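Side-chain contacts in CG1507-PB, isoform B (Drosophila melanogaster, PDB 5FGO), which probably binds purine-rich single-stranded DNA and RNA as Pur-alpha, a nucleic-acid-binding regulator of which this chain is the third PUR repeat: residues Glu17-Met20 against Lys25-Tyr28; Val38-Ser43 against Lys58-Phe63. All blocks are in the same frame, centred on the assembly; numbering follows the deposited sequence.

Contact 1: Glu17-Met20 against Lys25-Tyr28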
# COMPACT_ATOMS: atom_id res chain seq x y z
N GLU B 17 11.93 -9.50 -0.86
CA GLU B 17 10.49 -9.73 -0.96
C GLU B 17 9.82 -9.94 0.37
O GLU B 17 10.39 -10.56 1.25
CB GLU B 17 10.27 -10.94 -1.85
CG GLU B 17 10.77 -10.72 -3.26
CD GLU B 17 10.52 -11.90 -4.18
OE1 GLU B 17 9.88 -12.88 -3.75
OE2 GLU B 17 11.05 -11.87 -5.31
N ARG B 18 8.61 -9.43 0.55
CA ARG B 18 7.91 -9.70 1.80
C ARG B 18 6.44 -10.07 1.61
O ARG B 18 5.87 -9.90 0.55
CB ARG B 18 8.10 -8.55 2.78
CG ARG B 18 9.55 -8.51 3.29
CD ARG B 18 9.72 -7.53 4.38
NE ARG B 18 9.13 -7.97 5.63
CZ ARG B 18 9.15 -7.23 6.73
NH1 ARG B 18 9.65 -6.00 6.67
NH2 ARG B 18 8.61 -7.69 7.86
N HIS B 19 5.86 -10.72 2.61
CA HIS B 19 4.54 -11.29 2.46
C HIS B 19 3.66 -11.14 3.71
O HIS B 19 4.16 -11.16 4.83
CB HIS B 19 4.72 -12.76 2.07
CG HIS B 19 3.54 -13.62 2.36
ND1 HIS B 19 3.51 -14.48 3.44
CD2 HIS B 19 2.36 -13.78 1.72
CE1 HIS B 19 2.36 -15.14 3.44
NE2 HIS B 19 1.64 -14.72 2.41
N MSE B 20 2.37 -10.95 3.52
CA MSE B 20 1.45 -10.87 4.65
C MSE B 20 0.23 -11.73 4.37
O MSE B 20 -0.14 -11.89 3.22
CB MSE B 20 1.02 -9.43 4.93
CG MSE B 20 0.07 -9.27 6.13
SE MSE B 20 -0.40 -7.41 6.51
CE MSE B 20 0.64 -6.74 5.01
N LYS B 25 -6.86 -13.93 1.80
CA LYS B 25 -6.00 -13.35 0.76
C LYS B 25 -4.57 -13.15 1.20
O LYS B 25 -4.27 -13.09 2.38
CB LYS B 25 -6.57 -12.04 0.21
CG LYS B 25 -7.02 -11.01 1.20
CD LYS B 25 -7.63 -9.85 0.41
CE LYS B 25 -8.34 -8.86 1.28
NZ LYS B 25 -9.26 -8.07 0.48
N ASN B 26 -3.68 -13.05 0.23
CA ASN B 26 -2.28 -12.78 0.50
C ASN B 26 -1.80 -11.47 -0.11
O ASN B 26 -2.11 -11.16 -1.26
CB ASN B 26 -1.43 -13.91 -0.06
CG ASN B 26 -1.66 -15.21 0.65
OD1 ASN B 26 -0.98 -15.54 1.60
ND2 ASN B 26 -2.62 -15.96 0.17
N PHE B 27 -0.97 -10.75 0.64
CA PHE B 27 -0.31 -9.55 0.13
C PHE B 27 1.19 -9.73 -0.12
O PHE B 27 1.92 -10.29 0.71
CB PHE B 27 -0.54 -8.40 1.08
CG PHE B 27 -1.93 -7.80 1.01
CD1 PHE B 27 -2.23 -6.84 0.05
CD2 PHE B 27 -2.92 -8.17 1.90
CE1 PHE B 27 -3.47 -6.25 -0.00
CE2 PHE B 27 -4.19 -7.58 1.83
CZ PHE B 27 -4.45 -6.62 0.89
N TYR B 28 1.66 -9.28 -1.27
CA TYR B 28 3.09 -9.33 -1.56
C TYR B 28 3.68 -7.98 -1.79
O TYR B 28 3.03 -7.12 -2.36
CB TYR B 28 3.35 -10.23 -2.76
CG TYR B 28 2.95 -11.65 -2.48
CD1 TYR B 28 3.81 -12.50 -1.80
CD2 TYR B 28 1.71 -12.14 -2.85
CE1 TYR B 28 3.45 -13.79 -1.51
CE2 TYR B 28 1.34 -13.42 -2.58
CZ TYR B 28 2.21 -14.25 -1.91
OH TYR B 28 1.86 -15.54 -1.63
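His19 and Asn26 meet on one face of the sheet, across two antiparallel strands, through a side-chain hydrogen bond: His19 NE2 gives its proton to Asn26 OD1 at 2.9 Å. The bond is almost straight, 175° at the hydrogen, and the acceptor lies in the imidazole plane, with the amide turned only slightly from that plane. Asn26 OD1 also receives a weak hydrogen bond from Lys21 NZ, next along the same strand as Met20. The His19 ring, swung beside its carbonyl carbon (chi1 159°), runs alongside the phenol of Tyr28; the planes are inclined by 30° and the rings are offset so far that little overlaps, though His19 CD2 comes within 3.4 Å of Tyr28 CE1. Two backbone hydrogen bonds join the strands, Met20 N to Phe27 O and Phe27 N to Met20 O, both at 2.9 Å. On the other face Met20, a selenomethionine, packs its CB against CB of Phe27. The charged ends find partners elsewhere: Arg18 NH1 forms a salt bridge with Asp69 of the second subunit, and Lys25 NZ one with Glu44. Paired non-hydrogen-bonded at His19-Tyr28 and hydrogen-bonded at Met20-Phe27, the strands form the first beta hairpin of this PUR repeat's four-stranded antiparallel sheet.

Contact 2: Val38-Ser43 against Lys58-Phe63; sequences VYMRIS and KCWIRF
CG of Trp60 stands anti to the carbonyl carbon (chi1 -69°), which sends the indole from the start of the helix toward the strand, while Met40, extended through chi1 and chi2, bends at chi3 (-58°) and brings its terminal methyl back over that indole. Met40 CE, of a selenomethionine, thus sits 3.9 Å from the centroid of the Trp60 six-membered ring and 9° off its normal, a CH-pi contact over the face. The same residue touches the indole a second time closer to the backbone, where Met40 CB lies 3.6 Å from Trp60 CZ2. The strand backbone meets the ring at its edge, Tyr39 C being 3.8 Å from Trp60 CZ2. Farther along the benzene ring, Val38 CG1 lies 4.2 Å from Trp60 CH2, the two side chains crossing at about a right angle. The one polar atom of the buried indole is satisfied, since Trp60 NE1 donates to Ile55 O on strand 49-56. An alanine in place of Trp60 would be likely to leave the Met40 methyl without its aromatic seat and Ile55 O without this donor. Cys59 occupies the N-cap position of helix 60-72, whose first turn reaches strand 37-46 through Trp60; Trp60 also packs on Ile31 of strand 25-34, and Phe63 touches Ile55 of strand 49-56 and stacks edge-to-face with Phe29 of the second subunit.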
# COMPACT_ATOMS: atom_id res chain seq x y z
N VAL B 38 12.99 3.67 -8.78
CA VAL B 38 12.66 2.58 -7.87
C VAL B 38 11.20 2.64 -7.40
O VAL B 38 10.68 3.70 -7.04
CB VAL B 38 13.60 2.65 -6.64
CG1 VAL B 38 13.19 1.66 -5.57
CG2 VAL B 38 15.03 2.42 -7.06
N TYR B 39 10.54 1.49 -7.36
CA TYR B 39 9.15 1.45 -6.95
C TYR B 39 8.83 0.24 -6.07
O TYR B 39 9.59 -0.75 -6.04
CB TYR B 39 8.25 1.46 -8.19
CG TYR B 39 8.45 0.26 -9.10
CD1 TYR B 39 7.84 -0.96 -8.84
CD2 TYR B 39 9.30 0.34 -10.20
CE1 TYR B 39 8.05 -2.06 -9.68
CE2 TYR B 39 9.52 -0.74 -11.02
CZ TYR B 39 8.89 -1.93 -10.77
OH TYR B 39 9.11 -3.00 -11.61
N MSE B 40 7.70 0.33 -5.36
CA MSE B 40 7.17 -0.77 -4.57
C MSE B 40 5.84 -1.26 -5.17
O MSE B 40 4.89 -0.49 -5.29
CB MSE B 40 6.96 -0.35 -3.11
CG MSE B 40 6.58 -1.50 -2.20
SE MSE B 40 5.85 -0.98 -0.49
CE MSE B 40 7.37 0.07 0.05
N ARG B 41 5.78 -2.53 -5.54
CA ARG B 41 4.55 -3.13 -5.99
C ARG B 41 3.90 -3.85 -4.83
O ARG B 41 4.52 -4.69 -4.19
CB ARG B 41 4.80 -4.09 -7.14
CG ARG B 41 3.53 -4.71 -7.73
CD ARG B 41 3.87 -5.65 -8.87
NE ARG B 41 4.53 -6.85 -8.34
CZ ARG B 41 5.05 -7.84 -9.09
NH1 ARG B 41 4.96 -7.80 -10.41
NH2 ARG B 41 5.65 -8.87 -8.49
N ILE B 42 2.66 -3.51 -4.52
CA ILE B 42 1.94 -4.24 -3.50
C ILE B 42 0.84 -5.04 -4.18
O ILE B 42 -0.10 -4.49 -4.75
CB ILE B 42 1.37 -3.30 -2.43
CG1 ILE B 42 2.44 -2.32 -1.98
CG2 ILE B 42 0.81 -4.10 -1.25
CD1 ILE B 42 1.97 -1.34 -0.95
N SER B 43 0.94 -6.36 -4.14
CA SER B 43 -0.04 -7.19 -4.81
C SER B 43 -1.07 -7.78 -3.88
O SER B 43 -0.75 -8.18 -2.77
CB SER B 43 0.66 -8.29 -5.57
OG SER B 43 1.68 -7.74 -6.39
N LYS B 58 9.85 8.07 -4.47
CA LYS B 58 9.81 9.46 -4.03
C LYS B 58 8.59 9.79 -3.16
O LYS B 58 8.46 10.92 -2.68
CB LYS B 58 9.83 10.42 -5.22
CG LYS B 58 8.58 10.37 -6.06
CD LYS B 58 8.61 11.35 -7.20
CE LYS B 58 9.47 10.85 -8.32
NZ LYS B 58 9.33 11.65 -9.58
N CYS B 59 7.70 8.83 -2.94
CA CYS B 59 6.57 9.11 -2.08
C CYS B 59 6.32 8.04 -1.02
O CYS B 59 5.27 8.03 -0.37
CB CYS B 59 5.32 9.37 -2.93
SG CYS B 59 4.64 7.95 -3.79
N TRP B 60 7.30 7.18 -0.79
CA TRP B 60 7.18 6.17 0.27
C TRP B 60 6.92 6.82 1.65
O TRP B 60 6.12 6.30 2.44
CB TRP B 60 8.44 5.26 0.36
CG TRP B 60 8.56 4.35 -0.84
CD1 TRP B 60 7.75 4.32 -1.93
CD2 TRP B 60 9.52 3.29 -1.02
NE1 TRP B 60 8.16 3.35 -2.80
CE2 TRP B 60 9.24 2.69 -2.27
CE3 TRP B 60 10.58 2.79 -0.27
CZ2 TRP B 60 9.98 1.64 -2.78
CZ3 TRP B 60 11.33 1.73 -0.77
CH2 TRP B 60 11.02 1.16 -2.01
N ILE B 61 7.59 7.94 1.93
CA ILE B 61 7.40 8.62 3.21
C ILE B 61 5.98 9.17 3.35
O ILE B 61 5.33 8.99 4.38
CB ILE B 61 8.41 9.75 3.42
CG1 ILE B 61 9.79 9.17 3.70
CG2 ILE B 61 8.03 10.59 4.64
CD1 ILE B 61 9.84 8.45 5.04
N ARG B 62 5.53 9.87 2.31
CA ARG B 62 4.16 10.40 2.30
C ARG B 62 3.15 9.29 2.58
O ARG B 62 2.22 9.47 3.37
CB ARG B 62 3.87 11.10 0.95
CG ARG B 62 4.19 12.60 0.92
CD ARG B 62 4.06 13.23 -0.47
NE ARG B 62 5.21 12.88 -1.31
CZ ARG B 62 5.33 13.18 -2.60
NH1 ARG B 62 4.34 13.77 -3.25
NH2 ARG B 62 6.43 12.84 -3.26
N PHE B 63 3.37 8.14 1.96
CA PHE B 63 2.59 6.94 2.20
C PHE B 63 2.62 6.44 3.65
O PHE B 63 1.60 6.20 4.28
CB PHE B 63 3.11 5.86 1.30
CG PHE B 63 2.09 5.28 0.40
CD1 PHE B 63 1.82 5.88 -0.82
CD2 PHE B 63 1.43 4.12 0.74
CE1 PHE B 63 0.89 5.33 -1.68
CE2 PHE B 63 0.49 3.57 -0.11
CZ PHE B 63 0.22 4.18 -1.31

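Overall arrangement
From the N terminus, contact 1 comes first: strand 18-22 turns back at once into strand 25-34, so residues 17-20 and 25-28 close a tight hairpin. Contact 2 opens only after that loop is finished and spans a longer one, in which strand 49-56 intervenes between residues 38-43 and 58-63. The two are therefore in series, neither nested nor crossed. Strands 25-34 and 37-46 are neighbours in the sheet and link them, Tyr28 O lying 2.8 Å from Ser43 N in a probable hydrogen bond. Contact 1 thus joins the sheet's outermost strand within this chain to its neighbour, whereas contact 2 fastens the helix to it; both also touch the second subunit.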